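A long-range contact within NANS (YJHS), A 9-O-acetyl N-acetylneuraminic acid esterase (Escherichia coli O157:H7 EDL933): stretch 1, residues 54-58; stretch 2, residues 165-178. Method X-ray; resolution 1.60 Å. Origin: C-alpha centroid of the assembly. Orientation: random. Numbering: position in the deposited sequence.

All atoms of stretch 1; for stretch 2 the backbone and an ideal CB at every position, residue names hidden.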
# COMPACT_ATOMS: atom_id res chain seq x y z
N GLN A 54 7.06 10.25 -2.49
CA GLN A 54 6.62 9.09 -3.25
C GLN A 54 7.00 9.28 -4.70
O GLN A 54 7.30 10.39 -5.11
CB GLN A 54 5.10 8.87 -3.11
CG GLN A 54 4.23 10.01 -3.76
CD GLN A 54 2.76 9.79 -3.59
OE1 GLN A 54 2.25 8.70 -3.88
NE2 GLN A 54 2.03 10.83 -3.13
N LEU A 55 7.00 8.20 -5.46
CA LEU A 55 7.13 8.30 -6.90
C LEU A 55 5.78 8.58 -7.53
O LEU A 55 4.85 7.81 -7.37
CB LEU A 55 7.75 7.03 -7.51
CG LEU A 55 9.22 6.66 -7.26
CD1 LEU A 55 9.58 5.53 -8.20
CD2 LEU A 55 10.17 7.81 -7.51
N ALA A 56 5.70 9.69 -8.26
CA ALA A 56 4.43 10.12 -8.88
C ALA A 56 3.93 9.19 -9.97
O ALA A 56 4.69 8.45 -10.58
CB ALA A 56 4.55 11.53 -9.45
N ARG A 57 2.63 9.28 -10.25
CA ARG A 57 1.98 8.52 -11.30
C ARG A 57 1.01 9.40 -12.07
O ARG A 57 1.00 9.37 -13.30
CB ARG A 57 1.23 7.30 -10.74
CG ARG A 57 0.67 6.39 -11.84
CD ARG A 57 -0.09 5.17 -11.29
NE ARG A 57 0.71 4.38 -10.34
CZ ARG A 57 1.50 3.38 -10.70
NH1 ARG A 57 2.19 2.70 -9.79
NH2 ARG A 57 1.58 3.03 -11.98
N PHE A 58 0.20 10.16 -11.34
CA PHE A 58 -0.93 10.88 -11.95
C PHE A 58 -0.40 12.15 -12.61
O PHE A 58 0.79 12.47 -12.48
CB PHE A 58 -1.98 11.23 -10.89
CG PHE A 58 -2.39 10.05 -10.00
CD1 PHE A 58 -2.49 8.75 -10.51
CD2 PHE A 58 -2.67 10.26 -8.66
CE1 PHE A 58 -2.85 7.70 -9.68
CE2 PHE A 58 -3.04 9.21 -7.83
CZ PHE A 58 -3.12 7.94 -8.34
N UNK A 165 5.45 -5.41 -14.09
CA UNK A 165 6.39 -4.52 -14.76
C UNK A 165 6.47 -3.18 -14.07
O UNK A 165 7.54 -2.59 -13.98
CB UNK A 165 5.99 -4.33 -16.23
N UNK A 166 5.32 -2.72 -13.59
CA UNK A 166 5.17 -1.44 -12.89
C UNK A 166 5.87 -1.54 -11.53
O UNK A 166 6.62 -0.64 -11.15
CB UNK A 166 3.69 -1.07 -12.72
N UNK A 167 5.65 -2.65 -10.83
CA UNK A 167 6.31 -2.93 -9.56
C UNK A 167 7.84 -2.93 -9.68
O UNK A 167 8.53 -2.27 -8.89
CB UNK A 167 5.83 -4.28 -9.02
N UNK A 168 8.36 -3.67 -10.65
CA UNK A 168 9.81 -3.79 -10.87
C UNK A 168 10.40 -2.48 -11.40
O UNK A 168 11.40 -1.98 -10.87
CB UNK A 168 10.11 -4.93 -11.85
N UNK A 169 9.74 -1.91 -12.41
CA UNK A 169 10.22 -0.70 -13.06
C UNK A 169 10.26 0.50 -12.12
O UNK A 169 11.26 1.25 -12.12
CB UNK A 169 9.34 -0.38 -14.27
N UNK A 170 9.23 0.66 -11.29
CA UNK A 170 9.20 1.76 -10.33
C UNK A 170 10.18 1.57 -9.17
O UNK A 170 10.77 2.53 -8.71
CB UNK A 170 7.78 1.92 -9.78
N UNK A 171 10.33 0.33 -8.69
CA UNK A 171 11.31 0.06 -7.64
C UNK A 171 12.72 0.34 -8.13
O UNK A 171 13.53 0.98 -7.42
CB UNK A 171 11.20 -1.39 -7.16
N UNK A 172 13.01 -0.10 -9.36
CA UNK A 172 14.33 0.14 -9.95
C UNK A 172 14.56 1.63 -10.09
O UNK A 172 15.63 2.11 -9.77
CB UNK A 172 14.46 -0.55 -11.31
N UNK A 173 13.54 2.37 -10.56
CA UNK A 173 13.64 3.80 -10.80
C UNK A 173 13.97 4.52 -9.51
O UNK A 173 14.74 5.48 -9.50
CB UNK A 173 12.34 4.34 -11.40
N UNK A 174 13.38 4.04 -8.42
CA UNK A 174 13.61 4.67 -7.13
C UNK A 174 15.06 4.50 -6.68
O UNK A 174 15.64 5.42 -6.09
CB UNK A 174 12.66 4.09 -6.08
N UNK A 175 15.63 3.34 -6.96
CA UNK A 175 17.03 3.03 -6.59
C UNK A 175 18.03 3.73 -7.51
O UNK A 175 19.03 4.28 -7.04
CB UNK A 175 17.27 1.52 -6.63
N UNK A 176 17.73 3.74 -8.80
CA UNK A 176 18.54 4.42 -9.83
C UNK A 176 18.65 5.93 -9.66
O UNK A 176 19.67 6.54 -10.04
CB UNK A 176 17.95 4.13 -11.21
N UNK A 177 17.61 6.55 -9.11
CA UNK A 177 17.57 8.00 -8.85
C UNK A 177 18.78 8.53 -8.09
O UNK A 177 19.22 9.64 -8.35
CB UNK A 177 16.30 8.34 -8.06
N UNK A 178 19.28 7.75 -7.13
CA UNK A 178 20.37 8.18 -6.26
C UNK A 178 21.09 6.90 -5.80
O UNK A 178 20.47 6.05 -5.17
CB UNK A 178 19.86 9.00 -5.08

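Stretch 1 leaves a strand at Leu55 and presents three features to the helix of stretch 2: the Leu55 side chain, the carbonyl oxygens of Leu55 and Ala56, and the guanidinium of the long Arg57 side chain. At position 165 the ideal CB has nothing of stretch 1 within reach, so the contact sets no preference; the residue is Gln165.

Position 166 is different. Its CA-to-CB bond points toward stretch 1, and the ideal CB lies 4.7 Å from Arg57 NH2. A short acceptor would suit, an acid best, though Asn or a longer Glu could also be considered. The residue is Asp166, whose t rotamer brings its carboxylate edge-on to the guanidinium. Two hydrogen bonds form the salt bridge, Arg57 NH1 to Asp166 OD1 at 2.8 Å and Arg57 NH2 to Asp166 OD2 at 2.6 Å.

Position 167 points away and 168 and 169 are out of reach, so stretch 1 leaves them unconstrained; they are Leu167, Val168 and Ser169.

One turn beyond 166, position 170 again points toward stretch 1. Its ideal CB is 4.3 Å from Leu55 CD1, which would accept an apolar residue, but two backbone carbonyls lie farther along and favour a long donor such as Lys or Arg. The residue is Arg170. Arg170 NH2 donates to Leu55 O (2.8 Å) and Arg170 NH1 to Ala56 O (3.0 Å), so one planar group serves successive carbonyls. Leu55 CB covers one face of this guanidinium, and Arg57 NH1 lies over the opposite face. Arg57 NH1 and Arg170 NE are only 2.9 Å apart, a contact of two donors with like charge and no hydrogen bond; Asp166 lies close enough to temper it, with a long salt bridge from Arg170 NE to Asp166 OD1 (3.8 Å).

Positions 171 and 172 point away, leaving many choices. Thr171 OG1 donates to Leu167 O within the helix (2.8 Å), and Arg172 does not touch stretch 1.

The CA-to-CB bond points toward stretch 1 at 173 and sideways at 174, and both ideal CB atoms come near Leu55 CD1, where small apolar residues fit well. Both are alanines: Leu55 CD1 lies 4.4 Å from Ala173 CB and 4.0 Å from Ala174 CB.

Positions 175 and 176 are out of reach and are Leu175 and Val176. Position 177 points toward stretch 1, but its ideal CB is too distant for a short side chain to make contact; a longer, flexible side chain with aliphatic length, such as Met, Lys or Arg, would suit. The residue is Lys177, and Lys177 CE lies 3.6 Å from Leu55 CD2. Position 178, Asn178, lies beyond the contact.

Stretch 2, residues 165-178: QDLVSRTRAALVKN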
# COMPACT_ATOMS: atom_id res chain seq x y z
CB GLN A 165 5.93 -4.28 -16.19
CG GLN A 165 6.11 -5.47 -17.09
CD GLN A 165 5.62 -5.17 -18.50
OE1 GLN A 165 6.16 -4.29 -19.18
NE2 GLN A 165 4.57 -5.88 -18.92
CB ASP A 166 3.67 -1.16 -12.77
CG ASP A 166 3.35 0.25 -12.27
OD1 ASP A 166 3.32 0.44 -11.03
OD2 ASP A 166 3.08 1.17 -13.09
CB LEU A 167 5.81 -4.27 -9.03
CG LEU A 167 6.44 -4.85 -7.77
CD1 LEU A 167 6.08 -4.00 -6.57
CD2 LEU A 167 5.98 -6.27 -7.59
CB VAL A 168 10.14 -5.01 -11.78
CG1 VAL A 168 11.56 -4.91 -12.40
CG2 VAL A 168 10.05 -6.27 -10.98
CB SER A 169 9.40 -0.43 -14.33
OG SER A 169 8.99 0.93 -14.38
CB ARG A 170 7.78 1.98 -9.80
CG ARG A 170 6.95 2.73 -10.77
CD ARG A 170 5.51 2.64 -10.48
NE ARG A 170 4.99 3.37 -9.32
CZ ARG A 170 4.82 4.68 -9.24
NH1 ARG A 170 5.30 5.52 -10.17
NH2 ARG A 170 4.22 5.17 -8.19
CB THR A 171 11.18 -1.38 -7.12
OG1 THR A 171 9.88 -1.54 -6.55
CG2 THR A 171 12.23 -1.69 -6.03
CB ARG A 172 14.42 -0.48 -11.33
CG ARG A 172 14.75 -1.93 -11.36
CD ARG A 172 14.69 -2.38 -12.81
NE ARG A 172 15.24 -3.72 -13.00
CZ ARG A 172 14.87 -4.57 -13.95
NH1 ARG A 172 13.91 -4.24 -14.82
NH2 ARG A 172 15.46 -5.76 -14.02
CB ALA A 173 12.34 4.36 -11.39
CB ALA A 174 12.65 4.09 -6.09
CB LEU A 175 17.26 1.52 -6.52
CG LEU A 175 16.38 0.79 -5.47
CD1 LEU A 175 16.57 -0.73 -5.52
CD2 LEU A 175 16.61 1.33 -4.05
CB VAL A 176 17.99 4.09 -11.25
CG1 VAL A 176 18.49 5.08 -12.30
CG2 VAL A 176 18.30 2.67 -11.60
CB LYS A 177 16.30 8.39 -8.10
CG LYS A 177 15.07 8.56 -9.01
CD LYS A 177 14.12 9.59 -8.45
CE LYS A 177 12.79 9.57 -9.19
NZ LYS A 177 12.81 10.21 -10.53
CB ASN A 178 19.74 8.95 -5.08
CG ASN A 178 20.75 9.61 -4.16
OD1 ASN A 178 21.86 9.11 -3.96
ND2 ASN A 178 20.35 10.72 -3.56
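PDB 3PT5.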